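PDB 2C21: trypanothione-dependent glyoxalase I from Leishmania major, which belongs to the glyoxalase/bleomycin resistance/dioxygenase superfamily and, as a two-chain assembly, holds nickel in sites built by residues of both subunits. Local coordinates for residues V48-G53 with L61-N66; M13-D18 with T70-D75. One frame throughout, in Å; residues are numbered along the deposited sequence.

Contact 1: V48-G53 with L61-N66; sequences VFLGYG and LELTYN. With NI (nickel (II) ion), chain G.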
ATOM      1  N   VAL A  48      -2.359   4.733 -13.733  1.00 37.69           N
ATOM      2  CA  VAL A  48      -0.929   4.485 -14.008  1.00 37.97           C
ATOM      3  C   VAL A  48      -0.356   3.624 -12.912  1.00 37.64           C
ATOM      4  O   VAL A  48      -0.517   3.919 -11.724  1.00 38.02           O
ATOM      5  CB  VAL A  48      -0.087   5.772 -14.077  1.00 38.17           C
ATOM      6  CG1 VAL A  48       1.380   5.437 -14.390  1.00 37.58           C
ATOM      7  CG2 VAL A  48      -0.662   6.732 -15.111  1.00 38.65           C
ATOM      8  N   PHE A  49       0.290   2.542 -13.324  1.00 37.88           N
ATOM      9  CA  PHE A  49       0.922   1.612 -12.411  1.00 38.05           C
ATOM     10  C   PHE A  49       2.422   1.826 -12.482  1.00 38.11           C
ATOM     11  O   PHE A  49       3.020   1.794 -13.585  1.00 37.65           O
ATOM     12  CB  PHE A  49       0.535   0.177 -12.758  1.00 37.91           C
ATOM     13  CG  PHE A  49      -0.921  -0.125 -12.492  1.00 39.01           C
ATOM     14  CD1 PHE A  49      -1.908   0.249 -13.410  1.00 40.63           C
ATOM     15  CD2 PHE A  49      -1.310  -0.765 -11.322  1.00 39.86           C
ATOM     16  CE1 PHE A  49      -3.269  -0.004 -13.150  1.00 39.32           C
ATOM     17  CE2 PHE A  49      -2.649  -1.030 -11.063  1.00 37.82           C
ATOM     18  CZ  PHE A  49      -3.629  -0.649 -11.979  1.00 39.29           C
ATOM     19  N   LEU A  50       3.018   2.066 -11.317  1.00 39.50           N
ATOM     20  CA  LEU A  50       4.475   2.286 -11.175  1.00 40.24           C
ATOM     21  C   LEU A  50       5.033   1.395 -10.093  1.00 39.91           C
ATOM     22  O   LEU A  50       4.358   1.093  -9.115  1.00 39.53           O
ATOM     23  CB  LEU A  50       4.804   3.716 -10.728  1.00 41.07           C
ATOM     24  CG  LEU A  50       4.272   4.911 -11.509  1.00 43.41           C
ATOM     25  CD1 LEU A  50       3.004   5.398 -10.833  1.00 45.78           C
ATOM     26  CD2 LEU A  50       5.328   6.003 -11.556  1.00 45.11           C
ATOM     27  N   GLY A  51       6.290   1.025 -10.244  1.00 39.54           N
ATOM     28  CA  GLY A  51       6.939   0.227  -9.226  1.00 40.07           C
ATOM     29  C   GLY A  51       8.393  -0.004  -9.496  1.00 39.52           C
ATOM     30  O   GLY A  51       8.957   0.520 -10.446  1.00 39.78           O
ATOM     31  N   TYR A  52       8.989  -0.817  -8.644  1.00 39.63           N
ATOM     32  CA  TYR A  52      10.382  -1.168  -8.760  1.00 39.14           C
ATOM     33  C   TYR A  52      10.537  -2.469  -9.536  1.00 39.12           C
ATOM     34  O   TYR A  52      11.640  -2.945  -9.762  1.00 39.17           O
ATOM     35  CB  TYR A  52      10.991  -1.265  -7.359  1.00 39.50           C
ATOM     36  CG  TYR A  52      11.070   0.079  -6.662  1.00 38.36           C
ATOM     37  CD1 TYR A  52      11.924   1.061  -7.127  1.00 38.35           C
ATOM     38  CD2 TYR A  52      10.276   0.372  -5.558  1.00 38.80           C
ATOM     39  CE1 TYR A  52      12.012   2.295  -6.505  1.00 38.50           C
ATOM     40  CE2 TYR A  52      10.349   1.612  -4.932  1.00 37.77           C
ATOM     41  CZ  TYR A  52      11.219   2.566  -5.399  1.00 38.15           C
ATOM     42  OH  TYR A  52      11.318   3.795  -4.777  1.00 37.31           O
ATOM     43  N   GLY A  53       9.423  -3.036  -9.963  1.00 38.39           N
ATOM     44  CA  GLY A  53       9.454  -4.238 -10.773  1.00 38.18           C
ATOM     45  C   GLY A  53       8.069  -4.443 -11.330  1.00 37.79           C
ATOM     46  O   GLY A  53       7.155  -3.721 -10.957  1.00 37.46           O
ATOM     47  N   LEU A  61       2.494   0.589  -7.118  1.00 37.90           N
ATOM     48  CA  LEU A  61       1.697   1.765  -6.829  1.00 38.21           C
ATOM     49  C   LEU A  61       0.785   2.061  -8.020  1.00 38.19           C
ATOM     50  O   LEU A  61       1.236   2.046  -9.175  1.00 37.47           O
ATOM     51  CB  LEU A  61       2.635   2.957  -6.573  1.00 38.72           C
ATOM     52  CG  LEU A  61       2.025   4.317  -6.238  1.00 39.86           C
ATOM     53  CD1 LEU A  61       1.130   4.228  -5.007  1.00 41.16           C
ATOM     54  CD2 LEU A  61       3.150   5.332  -6.023  1.00 41.20           C
ATOM     55  N   GLU A  62      -0.495   2.296  -7.724  1.00 37.76           N
ATOM     56  CA  GLU A  62      -1.495   2.675  -8.712  1.00 38.47           C
ATOM     57  C   GLU A  62      -1.943   4.105  -8.465  1.00 38.82           C
ATOM     58  O   GLU A  62      -2.432   4.422  -7.369  1.00 38.77           O
ATOM     59  CB  GLU A  62      -2.735   1.775  -8.628  1.00 38.17           C
ATOM     60  CG  GLU A  62      -3.786   2.110  -9.667  1.00 38.47           C
ATOM     61  CD  GLU A  62      -5.100   1.363  -9.463  1.00 41.42           C
ATOM     62  OE1 GLU A  62      -5.196   0.549  -8.525  1.00 39.13           O
ATOM     63  OE2 GLU A  62      -6.029   1.594 -10.264  1.00 43.51           O
ATOM     64  N   LEU A  63      -1.793   4.959  -9.481  1.00 38.58           N
ATOM     65  CA  LEU A  63      -2.322   6.318  -9.449  1.00 38.83           C
ATOM     66  C   LEU A  63      -3.587   6.393 -10.283  1.00 38.72           C
ATOM     67  O   LEU A  63      -3.612   5.912 -11.407  1.00 38.84           O
ATOM     68  CB  LEU A  63      -1.314   7.310 -10.020  1.00 39.20           C
ATOM     69  CG  LEU A  63       0.138   7.128  -9.621  1.00 40.77           C
ATOM     70  CD1 LEU A  63       0.971   8.181 -10.341  1.00 41.14           C
ATOM     71  CD2 LEU A  63       0.281   7.225  -8.123  1.00 40.54           C
ATOM     72  N   THR A  64      -4.621   7.018  -9.724  1.00 38.63           N
ATOM     73  CA  THR A  64      -5.851   7.293 -10.427  1.00 38.59           C
ATOM     74  C   THR A  64      -5.951   8.803 -10.596  1.00 38.09           C
ATOM     75  O   THR A  64      -5.846   9.550  -9.616  1.00 37.65           O
ATOM     76  CB  THR A  64      -7.076   6.828  -9.595  1.00 38.81           C
ATOM     77  OG1 THR A  64      -6.995   5.418  -9.358  1.00 38.89           O
ATOM     78  CG2 THR A  64      -8.355   7.152 -10.320  1.00 38.86           C
ATOM     79  N   TYR A  65      -6.124   9.227 -11.844  1.00 37.60           N
ATOM     80  CA  TYR A  65      -6.416  10.605 -12.171  1.00 37.83           C
ATOM     81  C   TYR A  65      -7.869  10.687 -12.646  1.00 38.10           C
ATOM     82  O   TYR A  65      -8.258   9.992 -13.593  1.00 38.11           O
ATOM     83  CB  TYR A  65      -5.458  11.098 -13.273  1.00 37.50           C
ATOM     84  CG  TYR A  65      -5.864  12.419 -13.869  1.00 37.66           C
ATOM     85  CD1 TYR A  65      -5.810  13.587 -13.105  1.00 37.59           C
ATOM     86  CD2 TYR A  65      -6.318  12.512 -15.190  1.00 36.24           C
ATOM     87  CE1 TYR A  65      -6.188  14.804 -13.637  1.00 37.48           C
ATOM     88  CE2 TYR A  65      -6.698  13.733 -15.728  1.00 35.84           C
ATOM     89  CZ  TYR A  65      -6.635  14.872 -14.948  1.00 37.21           C
ATOM     90  OH  TYR A  65      -7.010  16.101 -15.452  1.00 36.56           O
ATOM     91  N   ASN A  66      -8.667  11.525 -11.982  1.00 38.20           N
ATOM     92  CA  ASN A  66      -9.999  11.870 -12.452  1.00 38.47           C
ATOM     93  C   ASN A  66      -9.944  13.181 -13.208  1.00 38.39           C
ATOM     94  O   ASN A  66      -9.489  14.182 -12.661  1.00 38.18           O
ATOM     95  CB  ASN A  66     -10.980  11.979 -11.287  1.00 39.08           C
ATOM     96  CG  ASN A  66     -11.324  10.632 -10.719  1.00 41.14           C
ATOM     97  OD1 ASN A  66     -11.976   9.825 -11.380  1.00 44.51           O
ATOM     98  ND2 ASN A  66     -10.856  10.358  -9.518  1.00 42.15           N
TER
HETATM   99 NI    NI G1142      -6.510  -1.286  -7.793  0.50 35.36          NI
HETATM  100  O   HOH W   1      -7.099  -1.551  -9.443  1.00 38.79           O
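Four backbone hydrogen bonds join Val-48 and Leu-50 to Leu-63 and Leu-61. Val-48 N gives its hydrogen to Leu-63 O at 2.9 Å, and Leu-63 N returns one to Val-48 O at 2.8 Å; Leu-50 and Leu-61 repeat the exchange. Between these hydrogen-bonded pairs sits the non-hydrogen-bonded pair Phe-49 with Glu-62, where CA-H...O contacts fill in: Phe-49 CA lies 3.3 Å from Leu-61 O, and Glu-62 CA faces Val-48 O. The strands, 151° apart in direction, form a beta hairpin within the beta-alpha-beta-beta-beta module of the glyoxalase superfamily. Apolar packing lies on the face of Val-48, Leu-50, Leu-61 and Leu-63: Val-48 packs on Leu-19 and Leu-50 and Leu-61 on Tyr-26, both of helix 19-29, while Leu-63 meets Ile-14 and Val-16. There Leu-50 and Leu-63 cross at about a right angle, their CD1 atoms tightly packed at 3.5 Å. The other face carries the metal. Phe-49 and Glu-62 run side by side in the same direction, ring and carboxylate planes 18° apart, and Glu-62 CG stands over one ring face, 3.9 Å from the centroid, in a CH-pi contact displaced toward the CZ-CE2 rim. With CG anti to the backbone N (chi1 -178°) and an extended chain beyond, the Glu-62 carboxylate reaches nickel through OE1 at 2.4 Å. Water 1, His-11, and His-80 and Glu-123 of the second subunit also bind this ion.

Contact 2: M13-D18 with T70-D75; sequences MIRVGD and TSYKHD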
ATOM      1  N   MET A  13      -3.521   1.882  -4.131  1.00 36.45           N
ATOM      2  CA  MET A  13      -4.004   2.935  -5.025  1.00 36.81           C
ATOM      3  C   MET A  13      -4.196   4.263  -4.291  1.00 36.90           C
ATOM      4  O   MET A  13      -4.810   4.305  -3.224  1.00 37.90           O
ATOM      5  CB  MET A  13      -5.328   2.529  -5.647  1.00 36.94           C
ATOM      6  CG  MET A  13      -5.826   3.479  -6.763  1.00 37.78           C
ATOM      7  SD  MET A  13      -6.656   4.978  -6.230  1.00 38.26           S
ATOM      8  CE  MET A  13      -8.367   4.465  -6.174  1.00 38.81           C
ATOM      9  N   ILE A  14      -3.702   5.346  -4.893  1.00 37.17           N
ATOM     10  CA  ILE A  14      -3.934   6.721  -4.405  1.00 37.12           C
ATOM     11  C   ILE A  14      -4.435   7.568  -5.586  1.00 37.31           C
ATOM     12  O   ILE A  14      -4.073   7.306  -6.741  1.00 36.33           O
ATOM     13  CB  ILE A  14      -2.647   7.363  -3.824  1.00 37.56           C
ATOM     14  CG1 ILE A  14      -1.507   7.351  -4.845  1.00 38.72           C
ATOM     15  CG2 ILE A  14      -2.216   6.672  -2.531  1.00 38.16           C
ATOM     16  CD1 ILE A  14      -0.366   8.309  -4.499  1.00 39.59           C
ATOM     17  N   ARG A  15      -5.271   8.562  -5.306  1.00 37.29           N
ATOM     18  CA  ARG A  15      -5.733   9.477  -6.343  1.00 36.62           C
ATOM     19  C   ARG A  15      -4.853  10.721  -6.346  1.00 36.77           C
ATOM     20  O   ARG A  15      -4.433  11.215  -5.291  1.00 36.95           O
ATOM     21  CB  ARG A  15      -7.195   9.881  -6.145  1.00 36.84           C
ATOM     22  CG  ARG A  15      -8.204   8.704  -6.115  1.00 36.60           C
ATOM     23  CD  ARG A  15      -9.589   9.158  -5.715  1.00 38.48           C
ATOM     24  NE  ARG A  15     -10.515   8.013  -5.634  1.00 40.16           N
ATOM     25  CZ  ARG A  15     -10.696   7.242  -4.561  1.00 42.93           C
ATOM     26  NH1 ARG A  15     -10.062   7.467  -3.416  1.00 40.15           N
ATOM     27  NH2 ARG A  15     -11.536   6.216  -4.635  1.00 42.61           N
ATOM     28  N   VAL A  16      -4.566  11.209  -7.540  1.00 36.61           N
ATOM     29  CA  VAL A  16      -3.608  12.302  -7.732  1.00 36.06           C
ATOM     30  C   VAL A  16      -4.199  13.373  -8.607  1.00 35.95           C
ATOM     31  O   VAL A  16      -5.002  13.092  -9.511  1.00 35.26           O
ATOM     32  CB  VAL A  16      -2.278  11.797  -8.326  1.00 36.63           C
ATOM     33  CG1 VAL A  16      -1.637  10.758  -7.383  1.00 38.58           C
ATOM     34  CG2 VAL A  16      -2.465  11.207  -9.729  1.00 36.70           C
ATOM     35  N   GLY A  17      -3.776  14.610  -8.368  1.00 36.17           N
ATOM     36  CA  GLY A  17      -4.299  15.756  -9.113  1.00 36.56           C
ATOM     37  C   GLY A  17      -3.730  15.979 -10.506  1.00 36.87           C
ATOM     38  O   GLY A  17      -4.369  16.616 -11.333  1.00 37.01           O
ATOM     39  N   ASP A  18      -2.534  15.460 -10.764  1.00 37.80           N
ATOM     40  CA  ASP A  18      -1.765  15.782 -11.975  1.00 38.60           C
ATOM     41  C   ASP A  18      -0.810  14.608 -12.222  1.00 39.03           C
ATOM     42  O   ASP A  18       0.150  14.411 -11.495  1.00 38.46           O
ATOM     43  CB  ASP A  18      -1.047  17.134 -11.738  1.00 38.52           C
ATOM     44  CG  ASP A  18      -0.101  17.568 -12.858  1.00 39.34           C
ATOM     45  OD1 ASP A  18       0.391  16.779 -13.679  1.00 38.95           O
ATOM     46  OD2 ASP A  18       0.206  18.770 -12.854  1.00 42.65           O
ATOM     47  N   THR A  70      -7.996  18.325  -9.642  1.00 37.28           N
ATOM     48  CA  THR A  70      -6.580  18.685  -9.556  1.00 37.64           C
ATOM     49  C   THR A  70      -6.004  18.726  -8.133  1.00 37.90           C
ATOM     50  O   THR A  70      -4.807  18.978  -7.958  1.00 37.39           O
ATOM     51  CB  THR A  70      -6.328  20.060 -10.221  1.00 37.50           C
ATOM     52  OG1 THR A  70      -7.206  21.028  -9.647  1.00 37.14           O
ATOM     53  CG2 THR A  70      -6.589  19.979 -11.724  1.00 38.30           C
ATOM     54  N   SER A  71      -6.846  18.512  -7.130  1.00 38.58           N
ATOM     55  CA  SER A  71      -6.387  18.499  -5.739  0.50 38.85           C
ATOM     56  C   SER A  71      -7.212  17.548  -4.879  1.00 39.26           C
ATOM     57  O   SER A  71      -8.410  17.373  -5.101  1.00 38.78           O
ATOM     58  CB  SER A  71      -6.449  19.910  -5.145  0.50 38.91           C
ATOM     59  OG  SER A  71      -7.786  20.366  -5.062  0.50 38.61           O
ATOM     60  N   TYR A  72      -6.547  16.944  -3.895  1.00 40.33           N
ATOM     61  CA  TYR A  72      -7.185  16.094  -2.905  1.00 41.37           C
ATOM     62  C   TYR A  72      -6.759  16.532  -1.503  1.00 41.41           C
ATOM     63  O   TYR A  72      -5.574  16.807  -1.255  1.00 42.65           O
ATOM     64  CB  TYR A  72      -6.819  14.622  -3.160  1.00 41.87           C
ATOM     65  CG  TYR A  72      -7.403  14.099  -4.453  1.00 41.34           C
ATOM     66  CD1 TYR A  72      -6.695  14.219  -5.651  1.00 42.17           C
ATOM     67  CD2 TYR A  72      -8.658  13.547  -4.493  1.00 40.64           C
ATOM     68  CE1 TYR A  72      -7.221  13.768  -6.848  1.00 40.98           C
ATOM     69  CE2 TYR A  72      -9.209  13.082  -5.703  1.00 40.86           C
ATOM     70  CZ  TYR A  72      -8.478  13.189  -6.876  1.00 41.71           C
ATOM     71  OH  TYR A  72      -8.989  12.757  -8.094  1.00 37.47           O
ATOM     72  N   LYS A  73      -7.733  16.666  -0.612  1.00 42.01           N
ATOM     73  CA  LYS A  73      -7.435  16.852   0.816  1.00 42.42           C
ATOM     74  C   LYS A  73      -7.377  15.499   1.521  1.00 40.94           C
ATOM     75  O   LYS A  73      -8.032  14.527   1.100  1.00 39.84           O
ATOM     76  CB  LYS A  73      -8.432  17.787   1.514  1.00 43.12           C
ATOM     77  CG  LYS A  73      -9.865  17.264   1.602  1.00 46.09           C
ATOM     78  CD  LYS A  73     -10.487  17.543   2.981  1.00 49.15           C
ATOM     79  CE  LYS A  73     -10.573  19.036   3.298  1.00 51.08           C
ATOM     80  NZ  LYS A  73     -10.591  19.285   4.781  1.00 52.71           N
ATOM     81  N   HIS A  74      -6.577  15.450   2.588  1.00 39.77           N
ATOM     82  CA  HIS A  74      -6.234  14.196   3.233  1.00 38.93           C
ATOM     83  C   HIS A  74      -6.889  14.064   4.602  1.00 39.02           C
ATOM     84  O   HIS A  74      -7.008  15.051   5.349  1.00 37.97           O
ATOM     85  CB  HIS A  74      -4.733  14.068   3.368  1.00 38.60           C
ATOM     86  CG  HIS A  74      -4.022  14.091   2.056  1.00 38.84           C
ATOM     87  ND1 HIS A  74      -3.813  12.957   1.307  1.00 38.10           N
ATOM     88  CD2 HIS A  74      -3.526  15.120   1.329  1.00 39.39           C
ATOM     89  CE1 HIS A  74      -3.192  13.280   0.188  1.00 39.82           C
ATOM     90  NE2 HIS A  74      -3.008  14.587   0.174  1.00 39.56           N
ATOM     91  N   ASP A  75      -7.310  12.831   4.888  1.00 38.58           N
ATOM     92  CA  ASP A  75      -7.767  12.412   6.198  1.00 39.23           C
ATOM     93  C   ASP A  75      -6.548  12.050   7.028  1.00 38.85           C
ATOM     94  O   ASP A  75      -5.422  12.014   6.527  1.00 38.50           O
ATOM     95  CB  ASP A  75      -8.722  11.183   6.099  1.00 39.69           C
ATOM     96  CG  ASP A  75      -8.059   9.924   5.441  1.00 40.37           C
ATOM     97  OD1 ASP A  75      -6.901   9.599   5.732  1.00 41.59           O
ATOM     98  OD2 ASP A  75      -8.708   9.234   4.616  1.00 43.19           O
TER
HETATM   99  O   HOH W   2      -7.572  13.471 -10.138  1.00 32.22           O
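Arg-15 lies across the ring of Tyr-72, their side chains crossing at about a right angle. Its CB stands over one ring face, 3.9 Å from the centroid and shifted toward the rim, where Tyr-72 CZ is its nearest atom at 3.6 Å: a CH-pi contact. With CG anti to the carbonyl carbon (chi1 -58°) and the chain extended to NE, Arg-15 CD passes Tyr-72 CE2 at 3.9 Å and the guanidinium is carried on beyond the ring. The guanidinium, 38° from the ring plane, has Met-13 CE over its centre on one face, and NH1 makes weak hydrogen bonds to Ala-77 O and Tyr-78 O of the second subunit. At the ring's edge, Tyr-72 CE1 abuts Val-16 C at 3.5 Å, with Gly-17 N also near the ring plane. Water 2, also in the ring plane, bridges Tyr-72 OH at 2.6 Å and Val-16 O. Farther along, two CA-H...O contacts pair the backbones: Gly-17 CA with Thr-70 O and Thr-70 CA with Gly-17 O, each 3.5 Å. Gly-17 presents only its CA to Thr-70 O, and the two backbones come together closely, the CA atoms of Gly-17 and Thr-70 3.7 Å apart. The loop between strands 60-66 and 78-85 thus lies against the exit of strand 8-15, just before Asp-18 N-caps helix 19-29.

Overall arrangement
From the N terminus, strand 8-15 runs into 13-18, the first half of contact 2, and the chain then passes through helix 19-29 and strand 33-40. Contact 1 closes the hairpin loop between strands 45-51 and 60-66. Contact 2 closes later, when 70-75 returns to 13-18, so its much longer loop encloses contact 1 entirely. Strand 60-66 links them: it pairs with strand 8-15, Glu-62 O receiving a probable hydrogen bond from Ile-14 N. Contact 1 thus lies within the first sheet, whereas contact 2 ties strand 8-15, outermost within this chain, to the connection leading to the second sheet. Through Met-13 and Ile-14 the first sheet runs on antiparallel into the second subunit.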